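Uncharacterized protein (Nocardia farcinica, PDB 3ESM) is of unknown function but probably binds copper, being the immunoglobulin-like, YcnI-type domain of a membrane protein. Local coordinates at residues F22-E27 / A105-S110; T33-V38 / T70-P75; T39-R44 / V90-L95; E49-W54 / Q84-V89. The protein carries 2 engineered substitutions. All coordinates share one frame; numbering follows the deposited sequence. Where two conformers were deposited one is given.

Contact 1: F22-E27 / A105-S110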
loop_
_atom_site.group_PDB
_atom_site.type_symbol
_atom_site.label_atom_id
_atom_site.label_comp_id
_atom_site.label_asym_id
_atom_site.label_seq_id
_atom_site.Cartn_x
_atom_site.Cartn_y
_atom_site.Cartn_z
ATOM N N PHE A 22 -0.669 -5.593 15.887
ATOM C CA PHE A 22 0.530 -5.597 15.028
ATOM C C PHE A 22 1.347 -4.374 15.372
ATOM O O PHE A 22 0.854 -3.256 15.252
ATOM C CB PHE A 22 0.146 -5.579 13.542
ATOM C CG PHE A 22 -0.586 -6.807 13.124
ATOM C CD1 PHE A 22 0.112 -7.973 12.838
ATOM C CD2 PHE A 22 -1.966 -6.810 13.048
ATOM C CE1 PHE A 22 -0.569 -9.128 12.477
ATOM C CE2 PHE A 22 -2.669 -7.974 12.689
ATOM C CZ PHE A 22 -1.970 -9.131 12.422
ATOM N N ARG A 23 2.577 -4.580 15.846
ATOM C CA ARG A 23 3.423 -3.450 16.204
ATOM C C ARG A 23 4.444 -3.315 15.101
ATOM O O ARG A 23 5.216 -4.241 14.840
ATOM C CB ARG A 23 4.109 -3.681 17.547
ATOM C CG ARG A 23 4.859 -2.462 18.047
ATOM C CD ARG A 23 5.365 -2.675 19.475
ATOM N NE ARG A 23 5.834 -1.419 20.035
ATOM C CZ ARG A 23 7.106 -1.149 20.281
ATOM N NH1 ARG A 23 8.027 -2.068 20.035
ATOM N NH2 ARG A 23 7.450 0.035 20.788
ATOM N N VAL A 24 4.433 -2.153 14.453
ATOM C CA VAL A 24 5.206 -1.921 13.247
ATOM C C VAL A 24 6.281 -0.855 13.424
ATOM O O VAL A 24 5.963 0.282 13.801
ATOM C CB VAL A 24 4.261 -1.414 12.158
ATOM C CG1 VAL A 24 5.029 -1.107 10.845
ATOM C CG2 VAL A 24 3.108 -2.440 11.964
ATOM N N PRO A 25 7.544 -1.202 13.127
ATOM C CA PRO A 25 8.627 -0.223 13.276
ATOM C C PRO A 25 8.807 0.577 12.014
ATOM O O PRO A 25 8.725 0.020 10.942
ATOM C CB PRO A 25 9.861 -1.104 13.409
ATOM C CG PRO A 25 9.541 -2.299 12.497
ATOM C CD PRO A 25 8.056 -2.532 12.729
ATOM N N THR A 26 9.110 1.871 12.140
ATOM C CA THR A 26 9.486 2.649 10.975
ATOM C C THR A 26 10.989 2.535 10.766
ATOM O O THR A 26 11.770 3.108 11.519
ATOM C CB THR A 26 9.009 4.120 11.131
ATOM O OG1 THR A 26 7.574 4.127 11.091
ATOM C CG2 THR A 26 9.507 4.977 9.987
ATOM N N GLU A 27 11.380 1.757 9.761
ATOM C CA GLU A 27 12.795 1.434 9.523
ATOM C C GLU A 27 13.378 2.256 8.392
ATOM O O GLU A 27 13.875 1.732 7.395
ATOM C CB GLU A 27 12.954 -0.076 9.317
ATOM C CG GLU A 27 12.688 -0.768 10.648
ATOM C CD GLU A 27 12.834 -2.285 10.652
ATOM O OE1 GLU A 27 12.834 -2.832 11.781
ATOM O OE2 GLU A 27 12.958 -2.931 9.577
ATOM N N ALA A 105 2.255 -9.094 5.571
ATOM C CA ALA A 105 1.869 -7.672 5.645
ATOM C C ALA A 105 2.649 -6.853 4.628
ATOM O O ALA A 105 3.720 -7.276 4.159
ATOM C CB ALA A 105 2.089 -7.143 7.014
ATOM N N GLU A 106 2.104 -5.687 4.275
ATOM C CA GLU A 106 2.785 -4.772 3.355
ATOM C C GLU A 106 2.750 -3.379 3.951
ATOM O O GLU A 106 1.667 -2.881 4.274
ATOM C CB GLU A 106 2.109 -4.775 2.014
ATOM C CG GLU A 106 2.086 -6.161 1.393
ATOM C CD GLU A 106 3.432 -6.522 0.777
ATOM O OE1 GLU A 106 4.199 -5.606 0.406
ATOM O OE2 GLU A 106 3.692 -7.742 0.646
ATOM N N GLN A 107 3.939 -2.795 4.144
ATOM C CA GLN A 107 4.082 -1.515 4.878
ATOM C C GLN A 107 4.469 -0.417 3.905
ATOM O O GLN A 107 5.520 -0.494 3.279
ATOM C CB GLN A 107 5.197 -1.674 5.927
ATOM C CG GLN A 107 5.470 -0.443 6.798
ATOM C CD GLN A 107 6.701 -0.669 7.699
ATOM O OE1 GLN A 107 7.299 -1.745 7.645
ATOM N NE2 GLN A 107 7.057 0.318 8.528
ATOM N N THR A 108 3.659 0.642 3.802
ATOM C CA THR A 108 3.944 1.706 2.874
ATOM C C THR A 108 4.614 2.861 3.590
ATOM O O THR A 108 4.149 3.261 4.683
ATOM C CB THR A 108 2.625 2.244 2.242
ATOM O OG1 THR A 108 1.981 1.211 1.462
ATOM C CG2 THR A 108 2.914 3.441 1.367
ATOM N N TYR A 109 5.654 3.420 2.948
ATOM C CA TYR A 109 6.362 4.598 3.466
ATOM C C TYR A 109 6.053 5.832 2.663
ATOM O O TYR A 109 5.671 5.737 1.495
ATOM C CB TYR A 109 7.859 4.363 3.401
ATOM C CG TYR A 109 8.366 3.474 4.510
ATOM C CD1 TYR A 109 8.968 4.026 5.632
ATOM C CD2 TYR A 109 8.286 2.088 4.415
ATOM C CE1 TYR A 109 9.472 3.242 6.623
ATOM C CE2 TYR A 109 8.817 1.282 5.412
ATOM C CZ TYR A 109 9.406 1.874 6.516
ATOM O OH TYR A 109 9.938 1.119 7.550
ATOM N N SER A 110 6.215 6.989 3.308
ATOM C CA SER A 110 5.914 8.260 2.679
ATOM C C SER A 110 6.686 8.542 1.400
ATOM O O SER A 110 6.257 9.384 0.586
ATOM C CB SER A 110 6.191 9.362 3.674
ATOM O OG SER A 110 7.523 9.278 4.148
#
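The ring of Tyr-109 meets the 22-27 segment at its hydroxyl edge. The backbone N of Glu-27 lies there in the ring plane and donates to Tyr-109 OH at 2.7 Å. Thr-26 CG2 sits obliquely to the ring, 3.8 Å from Tyr-109 CE1, where the two side chains slide past each other in opposite directions. The second flat group is the amide of Gln-107. Its chain is extended, with CG anti to the backbone N (chi1 -179°), and it reaches tip to tip toward Val-24. Val-24 CG1 is 3.4 Å from Gln-107 NE2. The same NE2 donates to Pro-25 O at 2.9 Å. It approaches from above the carbonyl plane, 36° out of it.

Beyond the segments, Gln-107 NE2 also bonds Thr-33 OG1, and Gln-107 OE1 bonds Trp-117 NE1. Thr-26 OG1 pairs with Thr-33 OG1 as well. Strand 22-25 belongs to one sheet and strand 105-109 to the other, so this is packing between the sheets of the sandwich. Its chemistry is partly polar. Buried amide and hydroxyl groups satisfy backbone atoms where strand 22-25 runs out into the following loop, and the bonds at both ends of the Gln-107 amide should fix its flip.

Contact 2: T33-V38 / T70-P75. Engineered in segment 33-38: Met-36 (natural residue Leu).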
loop_
_atom_site.group_PDB
_atom_site.type_symbol
_atom_site.label_atom_id
_atom_site.label_comp_id
_atom_site.label_asym_id
_atom_site.label_seq_id
_atom_site.Cartn_x
_atom_site.Cartn_y
_atom_site.Cartn_z
ATOM N N THR A 33 5.920 5.705 8.116
ATOM C CA THR A 33 4.948 4.700 7.699
ATOM C C THR A 33 3.584 5.392 7.531
ATOM O O THR A 33 3.068 5.987 8.490
ATOM C CB THR A 33 4.784 3.593 8.733
ATOM O OG1 THR A 33 6.037 2.906 8.862
ATOM C CG2 THR A 33 3.691 2.605 8.273
ATOM N N THR A 34 3.003 5.230 6.345
ATOM C CA THR A 34 1.702 5.868 6.012
ATOM C C THR A 34 0.552 4.914 5.732
ATOM O O THR A 34 -0.620 5.328 5.713
ATOM C CB THR A 34 1.828 6.814 4.816
ATOM O OG1 THR A 34 2.277 6.071 3.666
ATOM C CG2 THR A 34 2.819 7.940 5.167
ATOM N N ALA A 35 0.855 3.630 5.581
ATOM C CA ALA A 35 -0.236 2.636 5.479
ATOM C C ALA A 35 0.306 1.266 5.845
ATOM O O ALA A 35 1.515 0.998 5.737
ATOM C CB ALA A 35 -0.785 2.595 4.084
ATOM N N MET A 36 -0.600 0.412 6.263
ATOM C CA MET A 36 -0.244 -0.977 6.558
ATOM C C MET A 36 -1.364 -1.854 6.054
ATOM O O MET A 36 -2.520 -1.624 6.418
ATOM C CB MET A 36 -0.103 -1.141 8.075
ATOM C CG MET A 36 0.152 -2.561 8.550
ATOM S SD MET A 36 1.855 -3.129 8.188
ATOM C CE MET A 36 2.686 -1.615 8.260
ATOM N N THR A 37 -1.027 -2.888 5.277
ATOM C CA THR A 37 -2.039 -3.829 4.829
ATOM C C THR A 37 -1.677 -5.191 5.398
ATOM O O THR A 37 -0.543 -5.602 5.246
ATOM C CB THR A 37 -2.094 -3.880 3.278
ATOM O OG1 THR A 37 -2.777 -2.678 2.816
ATOM C CG2 THR A 37 -2.899 -5.074 2.817
ATOM N N VAL A 38 -2.608 -5.882 6.038
ATOM C CA VAL A 38 -2.289 -7.203 6.590
ATOM C C VAL A 38 -3.218 -8.224 6.005
ATOM O O VAL A 38 -4.425 -8.007 5.941
ATOM C CB VAL A 38 -2.438 -7.223 8.117
ATOM C CG1 VAL A 38 -2.200 -8.643 8.655
ATOM C CG2 VAL A 38 -1.466 -6.262 8.740
ATOM N N THR A 70 -6.665 -2.930 5.924
ATOM C CA THR A 70 -5.677 -1.901 5.581
ATOM C C THR A 70 -5.933 -0.671 6.418
ATOM O O THR A 70 -7.098 -0.232 6.538
ATOM C CB THR A 70 -5.758 -1.475 4.107
ATOM O OG1 THR A 70 -5.495 -2.580 3.244
ATOM C CG2 THR A 70 -4.756 -0.328 3.821
ATOM N N TRP A 71 -4.890 -0.140 7.050
ATOM C CA TRP A 71 -4.994 1.158 7.758
ATOM C C TRP A 71 -4.215 2.178 6.955
ATOM O O TRP A 71 -3.110 1.881 6.480
ATOM C CB TRP A 71 -4.346 1.062 9.138
ATOM C CG TRP A 71 -5.033 0.194 10.107
ATOM C CD1 TRP A 71 -5.972 0.589 11.025
ATOM C CD2 TRP A 71 -4.804 -1.206 10.330
ATOM N NE1 TRP A 71 -6.353 -0.492 11.793
ATOM C CE2 TRP A 71 -5.659 -1.605 11.389
ATOM C CE3 TRP A 71 -3.973 -2.161 9.723
ATOM C CZ2 TRP A 71 -5.669 -2.910 11.902
ATOM C CZ3 TRP A 71 -3.988 -3.465 10.213
ATOM C CH2 TRP A 71 -4.846 -3.836 11.281
ATOM N N THR A 72 -4.754 3.386 6.814
ATOM C CA THR A 72 -4.131 4.401 5.966
ATOM C C THR A 72 -4.165 5.698 6.719
ATOM O O THR A 72 -5.216 6.070 7.249
ATOM C CB THR A 72 -4.918 4.611 4.667
ATOM O OG1 THR A 72 -5.033 3.357 3.973
ATOM C CG2 THR A 72 -4.167 5.629 3.772
ATOM N N ALA A 73 -3.022 6.388 6.759
ATOM C CA ALA A 73 -2.946 7.674 7.469
ATOM C C ALA A 73 -3.741 8.733 6.703
ATOM O O ALA A 73 -3.595 8.863 5.481
ATOM C CB ALA A 73 -1.465 8.070 7.576
ATOM N N ASP A 74 -4.695 9.383 7.395
ATOM C CA ASP A 74 -5.425 10.502 6.803
ATOM C C ASP A 74 -4.512 11.620 6.318
ATOM O O ASP A 74 -3.462 11.862 6.864
ATOM C CB ASP A 74 -6.390 11.111 7.820
ATOM C CG ASP A 74 -7.406 10.119 8.315
ATOM O OD1 ASP A 74 -7.621 9.107 7.635
ATOM O OD2 ASP A 74 -7.960 10.358 9.414
ATOM N N PRO A 75 -4.984 12.374 5.324
ATOM C CA PRO A 75 -4.249 13.556 4.827
ATOM C C PRO A 75 -3.935 14.509 5.990
ATOM O O PRO A 75 -4.813 14.785 6.832
ATOM C CB PRO A 75 -5.254 14.172 3.844
ATOM C CG PRO A 75 -5.990 12.998 3.322
ATOM C CD PRO A 75 -6.192 12.109 4.555
#
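Thr-37 and Thr-70 each hold OG1 anti to the carbonyl carbon (chi1 -76° and -61°). This brings the two hydroxyls together across a non-hydrogen-bonded pair. They form a hydrogen bond of 2.8 Å between Thr-37 OG1 and Thr-70 OG1, and either could be the donor. The two side chains cross obliquely, and Thr-70 CG2 comes within 3.2 Å of Thr-37 OG1.

The strands run antiparallel. Met-36 and Trp-71 form the hydrogen-bonded pair, with Met-36 N to Trp-71 O and Trp-71 N to Met-36 O both 2.9 Å. Both donors lie in the plane of the carbonyl that accepts them. Further along, Ala-73 N donates to Thr-34 O at 2.8 Å. Thr-34 and Ala-35 both face Thr-108 on the other neighbouring strand, which makes a classic beta bulge.

The indole of Trp-71 lies on the same face of the sheet as Met-36. Val-38 CG2 meets it at the edge, near the ring plane, 4.0 Å from Trp-71 CZ3. Met-36 is an engineered residue; its CG is 4.3 Å from Trp-71 CE3, but the end of the side chain leads away. Outside the segments, Trp-71 also meets the ring of Phe-88, and Met-36 touches Val-24, so this face turns to the opposing sheet.

The other face carries Ala-35, Thr-37, Thr-70 and Thr-72. There Thr-37 and Thr-72 pack on the second subunit. The two faces therefore differ in chemistry: the indole and apolar side chains face the sandwich interior, while the hydroxyls of Thr-37 and Thr-70 are hydrogen-bonded to each other beside the subunit interface.

Contact 3: T39-R44 / V90-L95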
loop_
_atom_site.group_PDB
_atom_site.type_symbol
_atom_site.label_atom_id
_atom_site.label_comp_id
_atom_site.label_asym_id
_atom_site.label_seq_id
_atom_site.Cartn_x
_atom_site.Cartn_y
_atom_site.Cartn_z
ATOM N N THR A 39 -2.654 -9.371 5.611
ATOM C CA THR A 39 -3.445 -10.444 5.013
ATOM C C THR A 39 -4.004 -11.296 6.141
ATOM O O THR A 39 -3.248 -11.730 7.019
ATOM C CB THR A 39 -2.536 -11.318 4.144
ATOM O OG1 THR A 39 -2.088 -10.569 3.007
ATOM C CG2 THR A 39 -3.270 -12.554 3.690
ATOM N N LEU A 40 -5.334 -11.512 6.147
ATOM C CA LEU A 40 -6.005 -12.219 7.238
ATOM C C LEU A 40 -6.397 -13.608 6.794
ATOM O O LEU A 40 -6.591 -13.858 5.620
ATOM C CB LEU A 40 -7.283 -11.505 7.710
ATOM C CG LEU A 40 -7.046 -10.073 8.211
ATOM C CD1 LEU A 40 -8.395 -9.374 8.409
ATOM C CD2 LEU A 40 -6.273 -10.114 9.524
ATOM N N PRO A 41 -6.531 -14.508 7.762
ATOM C CA PRO A 41 -6.720 -15.889 7.373
ATOM C C PRO A 41 -8.225 -16.180 7.111
ATOM O O PRO A 41 -8.843 -17.090 7.712
ATOM C CB PRO A 41 -6.161 -16.665 8.575
ATOM C CG PRO A 41 -6.316 -15.743 9.747
ATOM C CD PRO A 41 -6.140 -14.339 9.161
ATOM N N ASN A 42 -8.810 -15.379 6.223
ATOM C CA ASN A 42 -10.162 -15.638 5.763
ATOM C C ASN A 42 -11.111 -15.902 6.916
ATOM O O ASN A 42 -11.804 -16.929 6.920
ATOM C CB ASN A 42 -10.170 -16.816 4.807
ATOM C CG ASN A 42 -9.512 -16.509 3.460
ATOM O OD1 ASN A 42 -9.660 -17.277 2.493
ATOM N ND2 ASN A 42 -8.780 -15.413 3.390
ATOM N N VAL A 43 -11.175 -14.966 7.854
ATOM C CA VAL A 43 -11.970 -15.095 9.084
ATOM C C VAL A 43 -13.392 -14.601 8.900
ATOM O O VAL A 43 -13.652 -13.739 8.067
ATOM C CB VAL A 43 -11.316 -14.325 10.267
ATOM C CG1 VAL A 43 -9.975 -14.966 10.635
ATOM C CG2 VAL A 43 -11.105 -12.854 9.897
ATOM N N ARG A 44 -14.331 -15.131 9.678
ATOM C CA ARG A 44 -15.714 -14.659 9.568
ATOM C C ARG A 44 -15.847 -13.233 10.097
ATOM O O ARG A 44 -16.611 -12.410 9.555
ATOM C CB ARG A 44 -16.665 -15.559 10.367
ATOM C CG ARG A 44 -16.644 -16.997 10.010
ATOM C CD ARG A 44 -17.739 -17.309 8.998
ATOM N NE ARG A 44 -17.861 -16.200 8.061
ATOM C CZ ARG A 44 -18.249 -16.316 6.796
ATOM N NH1 ARG A 44 -18.567 -17.506 6.297
ATOM N NH2 ARG A 44 -18.309 -15.235 6.036
ATOM N N VAL A 90 -6.630 -5.351 15.372
ATOM C CA VAL A 90 -7.813 -5.892 14.727
ATOM C C VAL A 90 -8.313 -7.098 15.534
ATOM O O VAL A 90 -7.521 -7.930 15.951
ATOM C CB VAL A 90 -7.531 -6.267 13.252
ATOM C CG1 VAL A 90 -6.452 -7.376 13.135
ATOM C CG2 VAL A 90 -8.825 -6.614 12.468
ATOM N N SER A 91 -9.618 -7.166 15.743
ATOM C CA SER A 91 -10.213 -8.279 16.469
ATOM C C SER A 91 -10.782 -9.256 15.463
ATOM O O SER A 91 -11.646 -8.890 14.673
ATOM C CB SER A 91 -11.335 -7.766 17.360
ATOM O OG SER A 91 -12.057 -8.850 17.913
ATOM N N ILE A 92 -10.302 -10.498 15.491
ATOM C CA ILE A 92 -10.701 -11.441 14.455
ATOM C C ILE A 92 -11.032 -12.805 15.034
ATOM O O ILE A 92 -10.545 -13.188 16.118
ATOM C CB ILE A 92 -9.565 -11.636 13.423
ATOM C CG1 ILE A 92 -8.305 -12.208 14.091
ATOM C CG2 ILE A 92 -9.275 -10.313 12.737
ATOM C CD1 ILE A 92 -7.104 -12.500 13.140
ATOM N N GLY A 93 -11.831 -13.538 14.269
ATOM C CA GLY A 93 -12.080 -14.937 14.589
ATOM C C GLY A 93 -13.106 -15.506 13.646
ATOM O O GLY A 93 -13.790 -14.773 12.916
ATOM N N PRO A 94 -13.231 -16.828 13.658
ATOM C CA PRO A 94 -12.384 -17.726 14.445
ATOM C C PRO A 94 -11.047 -17.943 13.778
ATOM O O PRO A 94 -10.989 -18.004 12.554
ATOM C CB PRO A 94 -13.164 -19.047 14.415
ATOM C CG PRO A 94 -13.913 -19.008 13.129
ATOM C CD PRO A 94 -14.259 -17.541 12.889
ATOM N N LEU A 95 -9.994 -18.057 14.588
ATOM C CA LEU A 95 -8.666 -18.413 14.115
ATOM C C LEU A 95 -8.645 -19.862 13.682
ATOM O O LEU A 95 -9.423 -20.666 14.190
ATOM C CB LEU A 95 -7.647 -18.172 15.215
ATOM C CG LEU A 95 -7.496 -16.701 15.611
ATOM C CD1 LEU A 95 -6.640 -16.561 16.849
ATOM C CD2 LEU A 95 -6.890 -15.882 14.448
HETATM O O HOH W 1 -9.278 -18.479 10.116
#
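The axes of strands 39-43 and 90-93 cross at 54° with a closest approach of 7.4 Å; the nearest CA atoms are those of Val-43 and Gly-93. Side chains fill the interval between them. Val-43 meets Ile-92 at about a right angle, with Val-43 CG2 4.0 Å from Ile-92 CB. That methyl lies between the backbone N and the carbonyl carbon of Val-43 (chi1 of CG1 -66°). The other methyl, Val-43 CG1, reaches the backbone at Pro-94 O, 3.7 Å away. Ile-92 also receives two looser contacts. Leu-40 CD2 stands 4.4 Å from Ile-92 CG2, and Pro-41 approaches Ile-92 CD1.

At the end of the contact Arg-44 and Pro-94 lie side by side, pointing the same way, with Arg-44 CG 3.8 Å from Pro-94 CD. The Arg-44 chain then bends away, and its NH2 bonds Lys-63 O. A cis peptide bond precedes Pro-94. A water bridges the two segments, donating to Pro-41 O at 2.8 Å and to Pro-94 O at 3.0 Å.

Strand 39-43 is irregular here. Pro-41 is the centre of an inverse gamma turn, and Asn-42 with Val-43 forms a G1 beta bulge against Ala-66. Ala-46 on the adjacent strand 45-48, and Phe-103 on strand 100-109 of the facing sheet, touch Ile-92. Two sheets facing each other through aliphatic side chains make a beta sandwich with an immunoglobulin-like fold.

Contact 4: E49-W54 / Q84-V89. Engineered in segment 49-54: Met-51 (natural residue Leu).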
loop_
_atom_site.group_PDB
_atom_site.type_symbol
_atom_site.label_atom_id
_atom_site.label_comp_id
_atom_site.label_asym_id
_atom_site.label_seq_id
_atom_site.Cartn_x
_atom_site.Cartn_y
_atom_site.Cartn_z
ATOM N N GLU A 49 -10.242 -1.182 15.657
ATOM C CA GLU A 49 -10.679 -0.198 16.616
ATOM C C GLU A 49 -10.281 1.178 16.160
ATOM O O GLU A 49 -9.305 1.343 15.426
ATOM C CB GLU A 49 -10.182 -0.502 18.005
ATOM C CG GLU A 49 -8.715 -0.612 18.128
ATOM C CD GLU A 49 -8.324 -1.089 19.503
ATOM O OE1 GLU A 49 -7.400 -0.485 20.102
ATOM O OE2 GLU A 49 -8.953 -2.069 19.983
ATOM N N PRO A 50 -11.053 2.172 16.590
ATOM C CA PRO A 50 -10.913 3.541 16.127
ATOM C C PRO A 50 -9.495 3.987 16.407
ATOM O O PRO A 50 -8.955 3.718 17.478
ATOM C CB PRO A 50 -11.919 4.301 16.994
ATOM C CG PRO A 50 -12.911 3.245 17.409
ATOM C CD PRO A 50 -12.070 2.043 17.646
ATOM N N MET A 51 -8.887 4.610 15.410
ATOM C CA MET A 51 -7.500 5.042 15.465
ATOM C C MET A 51 -7.502 6.478 14.926
ATOM O O MET A 51 -7.511 6.649 13.702
ATOM C CB MET A 51 -6.716 4.101 14.520
ATOM C CG MET A 51 -5.209 4.179 14.524
ATOM S SD MET A 51 -4.440 2.789 13.588
ATOM C CE MET A 51 -2.744 3.295 13.687
ATOM N N PRO A 52 -7.514 7.504 15.802
ATOM C CA PRO A 52 -7.575 8.862 15.286
ATOM C C PRO A 52 -6.481 9.117 14.256
ATOM O O PRO A 52 -5.304 8.740 14.475
ATOM C CB PRO A 52 -7.383 9.733 16.546
ATOM C CG PRO A 52 -7.960 8.865 17.627
ATOM C CD PRO A 52 -7.436 7.483 17.279
ATOM N N GLY A 53 -6.876 9.737 13.156
ATOM C CA GLY A 53 -5.927 10.078 12.106
ATOM C C GLY A 53 -5.691 8.976 11.101
ATOM O O GLY A 53 -4.917 9.171 10.169
ATOM N N TRP A 54 -6.335 7.824 11.280
ATOM C CA TRP A 54 -6.177 6.699 10.314
ATOM C C TRP A 54 -7.545 6.194 9.894
ATOM O O TRP A 54 -8.514 6.252 10.694
ATOM C CB TRP A 54 -5.444 5.528 10.979
ATOM C CG TRP A 54 -4.046 5.868 11.394
ATOM C CD1 TRP A 54 -3.654 6.630 12.484
ATOM C CD2 TRP A 54 -2.847 5.490 10.719
ATOM N NE1 TRP A 54 -2.265 6.716 12.523
ATOM C CE2 TRP A 54 -1.748 6.013 11.470
ATOM C CE3 TRP A 54 -2.587 4.709 9.605
ATOM C CZ2 TRP A 54 -0.408 5.853 11.063
ATOM C CZ3 TRP A 54 -1.215 4.517 9.214
ATOM C CH2 TRP A 54 -0.162 5.085 9.955
ATOM N N GLN A 84 10.137 5.311 15.307
ATOM C CA GLN A 84 8.977 5.094 16.175
ATOM C C GLN A 84 8.275 3.812 15.760
ATOM O O GLN A 84 8.516 3.300 14.658
ATOM C CB GLN A 84 7.989 6.258 16.085
ATOM C CG GLN A 84 8.566 7.614 16.484
ATOM C CD GLN A 84 8.731 7.736 17.970
ATOM O OE1 GLN A 84 7.875 7.290 18.743
ATOM N NE2 GLN A 84 9.839 8.345 18.393
ATOM N N PHE A 85 7.392 3.337 16.631
ATOM C CA PHE A 85 6.593 2.146 16.376
ATOM C C PHE A 85 5.140 2.568 16.421
ATOM O O PHE A 85 4.791 3.561 17.056
ATOM C CB PHE A 85 6.843 1.111 17.487
ATOM C CG PHE A 85 8.243 0.540 17.484
ATOM C CD1 PHE A 85 8.472 -0.746 17.033
ATOM C CD2 PHE A 85 9.318 1.293 17.929
ATOM C CE1 PHE A 85 9.755 -1.269 17.019
ATOM C CE2 PHE A 85 10.596 0.779 17.921
ATOM C CZ PHE A 85 10.817 -0.506 17.468
ATOM N N GLN A 86 4.266 1.817 15.768
ATOM C CA GLN A 86 2.837 2.079 15.901
ATOM C C GLN A 86 2.115 0.751 16.017
ATOM O O GLN A 86 2.486 -0.194 15.318
ATOM C CB GLN A 86 2.322 2.809 14.654
ATOM C CG GLN A 86 0.808 2.873 14.575
ATOM C CD GLN A 86 0.256 3.849 15.562
ATOM O OE1 GLN A 86 0.728 4.996 15.640
ATOM N NE2 GLN A 86 -0.736 3.422 16.338
ATOM N N ARG A 87 1.091 0.690 16.873
ATOM C CA ARG A 87 0.234 -0.490 16.968
ATOM C C ARG A 87 -1.007 -0.370 16.079
ATOM O O ARG A 87 -1.629 0.696 15.986
ATOM C CB ARG A 87 -0.203 -0.739 18.415
ATOM C CG ARG A 87 0.906 -1.091 19.384
ATOM C CD ARG A 87 0.309 -1.164 20.804
ATOM N NE ARG A 87 -0.566 -0.010 21.040
ATOM C CZ ARG A 87 -1.898 -0.067 21.131
ATOM N NH1 ARG A 87 -2.537 -1.233 21.033
ATOM N NH2 ARG A 87 -2.603 1.048 21.336
ATOM N N PHE A 88 -1.338 -1.458 15.405
ATOM C CA PHE A 88 -2.517 -1.520 14.555
ATOM C C PHE A 88 -3.271 -2.726 15.097
ATOM O O PHE A 88 -2.720 -3.843 15.137
ATOM C CB PHE A 88 -2.089 -1.776 13.112
ATOM C CG PHE A 88 -1.326 -0.644 12.500
ATOM C CD1 PHE A 88 -1.994 0.383 11.846
ATOM C CD2 PHE A 88 0.065 -0.612 12.572
ATOM C CE1 PHE A 88 -1.288 1.435 11.275
ATOM C CE2 PHE A 88 0.770 0.441 12.001
ATOM C CZ PHE A 88 0.088 1.453 11.363
ATOM N N VAL A 89 -4.537 -2.530 15.446
ATOM C CA VAL A 89 -5.249 -3.554 16.219
ATOM C C VAL A 89 -6.506 -4.033 15.498
ATOM O O VAL A 89 -7.328 -3.238 14.997
ATOM C CB VAL A 89 -5.675 -3.014 17.600
ATOM C CG1 VAL A 89 -6.489 -4.065 18.324
ATOM C CG2 VAL A 89 -4.460 -2.571 18.398
HETATM O O HOH W 2 -7.755 -0.748 14.443
#
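Phe-88 and Trp-54 make the tight part of this contact. Phe-88 points an edge at one face of Trp-54, a T-shaped pair with the planes at 86° and the centroid of the six-membered ring of Trp-54 5.2 Å from that of the Phe-88 ring. Phe-88 CE1 stands over the Trp-54 face near the rim, 3.7 Å from Trp-54 CZ3.

Met-51 is an engineered residue modelled in two conformers, and what follows holds for the one given. Its CG is anti to the backbone N (chi1 -171°) and the chain is extended beyond. Its methyl CE lies over the same face of Trp-54 as Phe-88 CE1, also toward the rim. Its sulfur makes an oblique Met-aromatic contact, SD lying 4.8 Å from the centroid of the Phe-88 ring. Met-51 also meets Gln-86 tip to tip. Gln-86 NE2 donates to Arg-87 O in a nearly straight bond (176°), which holds the amide in place.

The other end is looser and more exposed. Glu-49 crosses Val-89, and its OE2 comes to 3.6 Å from Val-89 CG1. A water bridges the backbones, donating to Glu-49 O and, at 2.6 Å, to Val-89 O.

The loop itself is shaped by a type II turn from Met-51 to Trp-54. Trp-71 of strand 66-73 touches Met-51, Trp-54 and Phe-88. The chemistry thus grades from an aromatic pair, with the engineered Met-51 beside it, that joins segment 49-54 to strand 85-89, to a water-mediated link beside an exposed carboxylate.

All four contacts belong to one beta sandwich. Contacts 1 and 3 join its two sheets, with centres about 20 Å apart on opposite sides of the chain's centre. Contact 4 also joins them, through the loop before strand 54-60. Contact 2 pairs two strands within one sheet. Its centre is about 9 Å from those of contacts 1 and 4. Thr-34 N of contact 2 probably bonds Thr-108 O of contact 1, at 2.8 Å. Contact 4 meets contact 2 where Trp-71 CG lies 3.5 Å from Phe-88 CD1. Contacts 3 and 4 share strand 85-93, their centres about 18 Å apart. Contacts 1, 2 and 3 have residues touching the second subunit. No metal or ligand site is defined here.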